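Local structure of putative acyl-CoA thioester hydrolase YbhC (3GRH) at residues Asn292-Val297 and Arg327-Gly332; Phe321-Ser326 and Val352-Ser357; Asp356-Glu361 and Asn408-Gly413. The protein is a putative thioesterase of the pectinesterase family that neither binds pectin nor has pectinesterase activity. All blocks are in the same frame, centred on the assembly; numbering follows the deposited sequence.

Contact 1 of 3, residues Asn292-Val297 and Arg327-Gly332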
loop_
_atom_site.group_PDB
_atom_site.type_symbol
_atom_site.label_atom_id
_atom_site.label_comp_id
_atom_site.label_asym_id
_atom_site.label_seq_id
_atom_site.Cartn_x
_atom_site.Cartn_y
_atom_site.Cartn_z
ATOM N N ASN A 292 0.268 2.099 13.241
ATOM C CA ASN A 292 1.627 2.238 13.659
ATOM C C ASN A 292 2.670 2.057 12.582
ATOM O O ASN A 292 3.689 1.365 12.769
ATOM C CB ASN A 292 1.848 1.307 14.797
ATOM C CG ASN A 292 1.028 1.729 15.995
ATOM O OD1 ASN A 292 1.353 2.742 16.626
ATOM N ND2 ASN A 292 -0.035 0.990 16.322
ATOM N N THR A 293 2.396 2.705 11.470
ATOM C CA THR A 293 3.267 2.699 10.322
ATOM C C THR A 293 3.897 4.057 10.206
ATOM O O THR A 293 3.281 5.091 10.450
ATOM C CB THR A 293 2.500 2.225 9.083
ATOM O OG1 THR A 293 2.218 0.837 9.298
ATOM C CG2 THR A 293 3.335 2.386 7.824
ATOM N N GLU A 294 5.160 4.091 9.817
ATOM C CA GLU A 294 5.844 5.338 9.506
ATOM C C GLU A 294 5.917 5.531 8.029
ATOM O O GLU A 294 6.282 4.630 7.253
ATOM C CB GLU A 294 7.269 5.315 10.057
ATOM C CG GLU A 294 8.032 6.594 9.750
ATOM C CD GLU A 294 9.427 6.716 10.363
ATOM O OE1 GLU A 294 9.892 5.879 11.183
ATOM O OE2 GLU A 294 10.100 7.693 9.981
ATOM N N PHE A 295 5.502 6.702 7.588
ATOM C CA PHE A 295 5.580 7.097 6.203
ATOM C C PHE A 295 6.626 8.200 6.065
ATOM O O PHE A 295 6.582 9.195 6.790
ATOM C CB PHE A 295 4.234 7.610 5.742
ATOM C CG PHE A 295 3.123 6.631 5.848
ATOM C CD1 PHE A 295 2.794 5.878 4.813
ATOM C CD2 PHE A 295 2.378 6.554 6.985
ATOM C CE1 PHE A 295 1.705 4.997 4.934
ATOM C CE2 PHE A 295 1.377 5.628 7.128
ATOM C CZ PHE A 295 1.062 4.838 6.053
ATOM N N ARG A 296 7.607 7.983 5.196
ATOM C CA ARG A 296 8.709 8.960 4.999
ATOM C C ARG A 296 8.728 9.396 3.563
ATOM O O ARG A 296 8.810 8.565 2.619
ATOM C CB ARG A 296 10.059 8.361 5.361
ATOM C CG ARG A 296 11.263 9.245 5.032
ATOM C CD ARG A 296 11.608 10.144 6.194
ATOM N NE ARG A 296 11.898 9.342 7.399
ATOM C CZ ARG A 296 12.322 9.810 8.571
ATOM N NH1 ARG A 296 12.577 11.114 8.769
ATOM N NH2 ARG A 296 12.512 8.952 9.560
ATOM N N VAL A 297 8.640 10.720 3.390
ATOM C CA VAL A 297 8.843 11.328 2.086
ATOM C C VAL A 297 10.287 11.687 1.897
ATOM O O VAL A 297 10.836 12.400 2.763
ATOM C CB VAL A 297 7.981 12.595 1.931
ATOM C CG1 VAL A 297 8.385 13.336 0.604
ATOM C CG2 VAL A 297 6.559 12.235 1.897
ATOM N N ARG A 327 2.865 7.800 11.771
ATOM C CA ARG A 327 3.868 8.869 11.843
ATOM C C ARG A 327 4.190 9.250 10.408
ATOM O O ARG A 327 4.383 8.414 9.572
ATOM C CB ARG A 327 5.119 8.435 12.601
ATOM C CG ARG A 327 4.844 8.207 14.004
ATOM C CD ARG A 327 6.137 7.764 14.692
ATOM N NE ARG A 327 6.479 6.385 14.359
ATOM C CZ ARG A 327 7.717 5.903 14.219
ATOM N NH1 ARG A 327 8.772 6.682 14.354
ATOM N NH2 ARG A 327 7.899 4.614 13.972
ATOM N N PHE A 328 4.183 10.532 10.122
ATOM C CA PHE A 328 4.439 11.050 8.794
ATOM C C PHE A 328 5.589 12.070 8.847
ATOM O O PHE A 328 5.551 12.997 9.622
ATOM C CB PHE A 328 3.196 11.779 8.255
ATOM C CG PHE A 328 2.017 10.880 8.041
ATOM C CD1 PHE A 328 1.782 10.291 6.842
ATOM C CD2 PHE A 328 1.202 10.539 9.071
ATOM C CE1 PHE A 328 0.737 9.398 6.636
ATOM C CE2 PHE A 328 0.157 9.660 8.838
ATOM C CZ PHE A 328 -0.098 9.109 7.667
ATOM N N ASN A 329 6.637 11.831 8.100
ATOM C CA ASN A 329 7.838 12.676 8.103
ATOM C C ASN A 329 8.238 13.057 6.700
ATOM O O ASN A 329 8.300 12.221 5.830
ATOM C CB ASN A 329 8.944 11.905 8.792
ATOM C CG ASN A 329 8.693 11.696 10.286
ATOM O OD1 ASN A 329 8.427 12.677 10.981
ATOM N ND2 ASN A 329 8.792 10.454 10.787
ATOM N N ALA A 330 8.540 14.322 6.475
ATOM C CA ALA A 330 9.036 14.764 5.141
ATOM C C ALA A 330 10.230 15.694 5.265
ATOM O O ALA A 330 10.274 16.454 6.192
ATOM C CB ALA A 330 7.951 15.452 4.406
ATOM N N PHE A 331 11.170 15.583 4.331
ATOM C CA PHE A 331 12.414 16.420 4.343
ATOM C C PHE A 331 12.185 17.920 4.053
ATOM O O PHE A 331 12.074 18.707 4.986
ATOM C CB PHE A 331 13.481 15.846 3.385
ATOM C CG PHE A 331 14.020 14.518 3.821
ATOM C CD1 PHE A 331 13.426 13.359 3.389
ATOM C CD2 PHE A 331 15.071 14.431 4.724
ATOM C CE1 PHE A 331 13.888 12.119 3.804
ATOM C CE2 PHE A 331 15.532 13.185 5.156
ATOM C CZ PHE A 331 14.948 12.037 4.689
ATOM N N GLY A 332 12.150 18.289 2.775
ATOM C CA GLY A 332 12.001 19.665 2.291
ATOM C C GLY A 332 11.201 20.712 3.063
ATOM O O GLY A 332 10.765 20.496 4.201
#

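Contact 2 of 3, residues Phe321-Ser326 and Val352-Ser357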
loop_
_atom_site.group_PDB
_atom_site.type_symbol
_atom_site.label_atom_id
_atom_site.label_comp_id
_atom_site.label_asym_id
_atom_site.label_seq_id
_atom_site.Cartn_x
_atom_site.Cartn_y
_atom_site.Cartn_z
ATOM N N PHE A 321 -8.503 4.072 2.275
ATOM C CA PHE A 321 -7.341 3.977 3.140
ATOM C C PHE A 321 -7.575 4.511 4.498
ATOM O O PHE A 321 -8.183 5.584 4.613
ATOM C CB PHE A 321 -6.124 4.662 2.535
ATOM C CG PHE A 321 -5.672 4.151 1.192
ATOM C CD1 PHE A 321 -5.975 2.922 0.714
ATOM C CD2 PHE A 321 -4.815 4.906 0.483
ATOM C CE1 PHE A 321 -5.537 2.480 -0.582
ATOM C CE2 PHE A 321 -4.413 4.504 -0.813
ATOM C CZ PHE A 321 -4.737 3.311 -1.318
ATOM N N LEU A 322 -7.076 3.852 5.563
ATOM C CA LEU A 322 -7.163 4.427 6.903
ATOM C C LEU A 322 -5.776 4.388 7.465
ATOM O O LEU A 322 -5.181 3.322 7.426
ATOM C CB LEU A 322 -8.021 3.570 7.831
ATOM C CG LEU A 322 -8.098 3.965 9.262
ATOM C CD1 LEU A 322 -8.731 5.378 9.315
ATOM C CD2 LEU A 322 -8.964 2.914 10.023
ATOM N N ALA A 323 -5.232 5.525 7.906
ATOM C CA ALA A 323 -3.950 5.543 8.618
ATOM C C ALA A 323 -4.291 5.947 10.033
ATOM O O ALA A 323 -4.894 7.006 10.252
ATOM C CB ALA A 323 -3.058 6.564 7.966
ATOM N N VAL A 324 -3.957 5.086 10.979
ATOM C CA VAL A 324 -4.262 5.271 12.424
ATOM C C VAL A 324 -3.022 5.117 13.232
ATOM O O VAL A 324 -2.214 4.235 12.989
ATOM C CB VAL A 324 -5.457 4.335 12.837
ATOM C CG1 VAL A 324 -5.139 2.923 12.576
ATOM C CG2 VAL A 324 -5.822 4.552 14.272
ATOM N N ASN A 325 -2.755 6.012 14.152
ATOM C CA ASN A 325 -1.697 5.894 15.104
ATOM C C ASN A 325 -0.333 5.746 14.348
ATOM O O ASN A 325 0.567 4.952 14.741
ATOM C CB ASN A 325 -1.937 4.677 16.003
ATOM C CG ASN A 325 -3.222 4.754 16.833
ATOM O OD1 ASN A 325 -3.788 3.742 17.216
ATOM N ND2 ASN A 325 -3.647 5.925 17.112
ATOM N N SER A 326 -0.208 6.521 13.283
ATOM C CA SER A 326 0.915 6.435 12.361
ATOM C C SER A 326 1.717 7.781 12.448
ATOM O O SER A 326 1.409 8.642 13.251
ATOM C CB SER A 326 0.387 6.074 10.997
ATOM O OG SER A 326 0.016 4.675 10.985
ATOM N N VAL A 352 -9.582 8.504 1.878
ATOM C CA VAL A 352 -8.539 8.322 2.902
ATOM C C VAL A 352 -8.866 9.078 4.108
ATOM O O VAL A 352 -9.362 10.204 4.039
ATOM C CB VAL A 352 -7.164 8.647 2.407
ATOM C CG1 VAL A 352 -7.111 9.951 1.846
ATOM C CG2 VAL A 352 -6.110 8.493 3.541
ATOM N N VAL A 353 -8.663 8.439 5.258
ATOM C CA VAL A 353 -8.738 9.085 6.570
ATOM C C VAL A 353 -7.416 8.923 7.277
ATOM O O VAL A 353 -6.923 7.815 7.383
ATOM C CB VAL A 353 -9.859 8.483 7.416
ATOM C CG1 VAL A 353 -9.818 8.946 8.838
ATOM C CG2 VAL A 353 -11.225 8.787 6.837
ATOM N N ILE A 354 -6.852 9.999 7.762
ATOM C CA ILE A 354 -5.687 9.976 8.616
ATOM C C ILE A 354 -6.100 10.420 9.985
ATOM O O ILE A 354 -6.624 11.519 10.148
ATOM C CB ILE A 354 -4.568 10.887 8.065
ATOM C CG1 ILE A 354 -4.090 10.448 6.714
ATOM C CG2 ILE A 354 -3.332 10.835 9.043
ATOM C CD1 ILE A 354 -3.109 11.483 6.074
ATOM N N ARG A 355 -5.985 9.516 10.956
ATOM C CA ARG A 355 -6.439 9.765 12.324
ATOM C C ARG A 355 -5.443 9.426 13.372
ATOM O O ARG A 355 -4.639 8.523 13.211
ATOM C CB ARG A 355 -7.761 9.079 12.642
ATOM C CG ARG A 355 -7.743 7.620 12.512
ATOM C CD ARG A 355 -9.139 7.011 12.795
ATOM N NE ARG A 355 -9.555 7.262 14.186
ATOM C CZ ARG A 355 -10.811 7.195 14.631
ATOM N NH1 ARG A 355 -11.796 6.772 13.899
ATOM N NH2 ARG A 355 -10.996 7.447 15.942
ATOM N N ASP A 356 -5.487 10.163 14.457
ATOM C CA ASP A 356 -4.700 9.840 15.607
ATOM C C ASP A 356 -3.169 9.680 15.321
ATOM O O ASP A 356 -2.476 8.861 15.955
ATOM C CB ASP A 356 -5.246 8.578 16.295
ATOM C CG ASP A 356 -6.741 8.642 16.554
ATOM O OD1 ASP A 356 -7.200 9.629 17.173
ATOM O OD2 ASP A 356 -7.481 7.674 16.132
ATOM N N SER A 357 -2.688 10.463 14.374
ATOM C CA SER A 357 -1.374 10.344 13.831
ATOM C C SER A 357 -0.526 11.584 14.027
ATOM O O SER A 357 -1.029 12.674 14.203
ATOM C CB SER A 357 -1.454 10.001 12.353
ATOM O OG SER A 357 -1.950 8.655 12.212
#

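Contact 3 of 3, residues Asp356-Glu361 and Asn408-Gly413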
loop_
_atom_site.group_PDB
_atom_site.type_symbol
_atom_site.label_atom_id
_atom_site.label_comp_id
_atom_site.label_asym_id
_atom_site.label_seq_id
_atom_site.Cartn_x
_atom_site.Cartn_y
_atom_site.Cartn_z
ATOM N N ASP A 356 -5.487 10.163 14.457
ATOM C CA ASP A 356 -4.700 9.840 15.607
ATOM C C ASP A 356 -3.169 9.680 15.321
ATOM O O ASP A 356 -2.476 8.861 15.955
ATOM C CB ASP A 356 -5.246 8.578 16.295
ATOM C CG ASP A 356 -6.741 8.642 16.554
ATOM O OD1 ASP A 356 -7.200 9.629 17.173
ATOM O OD2 ASP A 356 -7.481 7.674 16.132
ATOM N N SER A 357 -2.688 10.463 14.374
ATOM C CA SER A 357 -1.374 10.344 13.831
ATOM C C SER A 357 -0.526 11.584 14.027
ATOM O O SER A 357 -1.029 12.674 14.203
ATOM C CB SER A 357 -1.454 10.001 12.353
ATOM O OG SER A 357 -1.950 8.655 12.212
ATOM N N ALA A 358 0.790 11.401 14.018
ATOM C CA ALA A 358 1.725 12.503 14.192
ATOM C C ALA A 358 2.134 12.929 12.770
ATOM O O ALA A 358 2.627 12.095 12.016
ATOM C CB ALA A 358 2.969 12.039 14.975
ATOM N N ILE A 359 1.965 14.195 12.425
ATOM C CA ILE A 359 2.405 14.784 11.133
ATOM C C ILE A 359 3.478 15.805 11.410
ATOM O O ILE A 359 3.274 16.775 12.094
ATOM C CB ILE A 359 1.237 15.414 10.370
ATOM C CG1 ILE A 359 0.138 14.391 10.185
ATOM C CG2 ILE A 359 1.697 15.866 8.994
ATOM C CD1 ILE A 359 -1.126 14.928 9.639
ATOM N N ASN A 360 4.665 15.553 10.945
ATOM C CA ASN A 360 5.779 16.217 11.576
ATOM C C ASN A 360 6.164 17.250 10.603
ATOM O O ASN A 360 5.320 17.775 9.836
ATOM C CB ASN A 360 6.856 15.197 12.033
ATOM C CG ASN A 360 6.359 14.314 13.212
ATOM O OD1 ASN A 360 5.847 14.829 14.234
ATOM N ND2 ASN A 360 6.356 12.979 12.990
ATOM N N GLU A 361 7.417 17.669 10.646
ATOM C CA GLU A 361 7.787 18.738 9.804
ATOM C C GLU A 361 7.822 18.253 8.365
ATOM O O GLU A 361 7.852 17.030 8.051
ATOM C CB GLU A 361 9.133 19.356 10.233
ATOM C CG GLU A 361 9.291 20.851 9.827
ATOM C CD GLU A 361 8.293 21.832 10.494
ATOM O OE1 GLU A 361 7.173 21.412 10.874
ATOM O OE2 GLU A 361 8.650 23.045 10.651
ATOM N N ASN A 408 -8.155 14.265 14.700
ATOM C CA ASN A 408 -7.326 14.092 15.918
ATOM C C ASN A 408 -5.822 13.839 15.657
ATOM O O ASN A 408 -5.167 13.060 16.348
ATOM C CB ASN A 408 -7.901 12.960 16.759
ATOM C CG ASN A 408 -7.454 13.046 18.184
ATOM O OD1 ASN A 408 -7.366 14.140 18.754
ATOM N ND2 ASN A 408 -7.130 11.900 18.791
ATOM N N ASN A 409 -5.275 14.560 14.692
ATOM C CA ASN A 409 -3.836 14.437 14.423
ATOM C C ASN A 409 -3.077 15.464 15.225
ATOM O O ASN A 409 -3.648 16.464 15.687
ATOM C CB ASN A 409 -3.533 14.530 12.955
ATOM C CG ASN A 409 -4.215 13.448 12.134
ATOM O OD1 ASN A 409 -4.744 13.708 11.020
ATOM N ND2 ASN A 409 -4.128 12.244 12.575
ATOM N N ARG A 410 -1.782 15.221 15.354
ATOM C CA ARG A 410 -0.887 16.048 16.151
ATOM C C ARG A 410 0.412 16.249 15.397
ATOM O O ARG A 410 0.604 15.741 14.310
ATOM C CB ARG A 410 -0.635 15.393 17.482
ATOM C CG ARG A 410 0.108 14.113 17.430
ATOM C CD ARG A 410 0.046 13.384 18.756
ATOM N NE ARG A 410 0.934 12.235 18.771
ATOM C CZ ARG A 410 0.573 11.056 18.284
ATOM N NH1 ARG A 410 -0.653 10.865 17.857
ATOM N NH2 ARG A 410 1.435 10.065 18.254
ATOM N N GLY A 411 1.303 17.040 15.974
ATOM C CA GLY A 411 2.517 17.371 15.248
ATOM C C GLY A 411 2.434 18.731 14.593
ATOM O O GLY A 411 1.363 19.279 14.375
ATOM N N VAL A 412 3.584 19.303 14.291
ATOM C CA VAL A 412 3.643 20.615 13.665
ATOM C C VAL A 412 2.860 20.639 12.349
ATOM O O VAL A 412 2.294 21.655 11.977
ATOM C CB VAL A 412 5.103 21.030 13.377
ATOM C CG1 VAL A 412 5.124 22.409 12.824
ATOM C CG2 VAL A 412 5.961 20.924 14.635
ATOM N N GLY A 413 2.855 19.518 11.637
ATOM C CA GLY A 413 2.187 19.432 10.354
ATOM C C GLY A 413 0.678 19.251 10.451
ATOM O O GLY A 413 -0.028 19.228 9.437
HETATM O O HOH W 1 5.832 17.696 14.957
#

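Contact 1 of 3, residues Asn292-Val297 and Arg327-Gly332
Arg327, Asn329 and Phe295 carry the largest buried areas where Asn292-Val297 lies beside Arg327-Gly332, two parallel strands on successive coils of the right-handed parallel beta-helix of the pectinesterase fold. Four consecutive bridges, from Glu294-Arg327 to Val297-Ala330, fix the register. Phe295 is held through both its own N and its own O: N donates to Arg327 O at 2.8 Å, and O accepts Asn329 N at 2.9 Å. Inside the coil, the Phe295 and Phe328 side chains run the same way because both place CG beside the backbone N, opposite the carbonyl carbon (chi1 -60° and -65°). Their planes differ by only 6°, with centroids 4.8 Å apart, but the rings are strongly offset, with little of one above the other; the closest pair is Phe295 CD2 to Phe328 CE1, 3.3 Å. Phe290 and Phe309 meet Phe295 edge-to-face and continue this aromatic interior. The other face of the strands is polar. Glu294 OE1 lies 3.5 Å from Arg327 NH1, well outside the guanidinium plane, so the attraction is one of charge without a directed N-H. Asn329 spans two neighbours, its OD1 accepting from Asn360 ND2 of the next coil. Its ND2 donates at 3.2 Å to Glu294 OE2 from above the carboxylate plane, while the same OE2 forms a 2.8 Å salt bridge with Arg296 NH2.

Contact 2 of 3, residues Phe321-Ser326 and Val352-Ser357
Ser357 and Ser326 both hold OG beside the backbone N, opposite the carbonyl carbon (chi1 -70° and -74°), which turns each hydroxyl back onto its own chain. Ser357 OG thereby donates to Arg355 O at 2.9 Å and accepts Ser326 N at 3.0 Å. Ser326 OG repeats the pattern, donating to Val324 O and accepting Thr293 N from the preceding coil. Arg355 has CG between its backbone N and carbonyl carbon (chi1 60°), alongside Val324, whose CB is 4.0 Å from Arg355 CG. Further out, Arg355 CD packs 3.9 Å from Leu322 CD1, a methyl that also meets Val353 CG1 at 3.8 Å. The bend at chi3 swings NE back to Asp356, donating at 2.9 Å to OD2 from above the carboxylate plane, a salt bridge between chain neighbours; Asp356 OD1 accepts Asn408 ND2, and Phe48 O receives Arg355 NH1. Backbone bonds between the parallel strands, such as Arg355 N to Ala323 O at 2.8 Å, lead to the beta-helix corner, where Asn325 and Asp356 both adopt left-handed helical backbone angles. There Arg355 O accepts twice, from Asn325 N at 3.3 Å and from Ser357 OG. The serine hydroxyls thus continue the inter-coil hydrogen bonding through a corner whose peptides have left the strand conformation.

Contact 3 of 3, residues Asp356-Glu361 and Asn408-Gly413
Ala358 and Arg410 form a single backbone bridge where Asp356-Glu361 meets Asn408-Gly413, a loop on the final coil of the parallel beta-helix. Arg410 N donates to Ser357 O at 2.9 Å, and Arg410 O receives Ile359 N at 2.8 Å. The pairing then breaks register: Gly413 N turns in to Ile359 O, 2.8 Å away, from above the carbonyl plane. A CB on Gly411 would strike Ile359 O and its own chain's preceding carbonyl; one on Gly413, whose backbone angles are ordinary, would collide with Asn360 O and Ile359 CG2. That CG2 instead rests 3.8 Å from Gly413 C. Asn408 ND2 approaches Asp356 OD1 nearly along the C-O axis at 2.8 Å, an almost straight bond (169° at the hydrogen) with the amide and carboxylate planes 79° apart. Replacing Asp356 with an alanine removes the carboxylate, which would probably leave Asn408 ND2 without this acceptor and Arg355 NE without its salt-bridge partner. Arg410, with CG between its backbone N and carbonyl carbon (chi1 66°) and extended to NE, has one guanidinium face near Ala358 CB, which sits toward the rim of the group; at the edge, NH1 makes a weak 3.3 Å bond to Asp356 O. Asn360 gives ND2 to Asn329. At the other end of that amide, a water donates to Asn360 OD1 at 3.0 Å and accepts Val412 N at 2.8 Å.

Overall arrangement
The three contacts join successive coils of one beta-helix. Contacts 1 and 2 cross along the chain: strand 321-324 of contact 2 turns at its corner into strand 327-330 of contact 1, and the two contacts touch at this corner. Contact 2 is the buried one, aliphatic along the strands, with serine hydroxyls and a salt bridge at its corner. Contact 1 is partly buried, aromatic on one face and charged on the other. Contact 3, its centre about 20 Å from that of the chain, shares Asp356 and Ser357 with contact 2; its regular pairing dwindles to a single bridge, supplemented by an out-of-register bond from Gly413 and a bridging water. Strand 358-359 lies next to 327-330, so contact 3 extends the face that contact 1 builds.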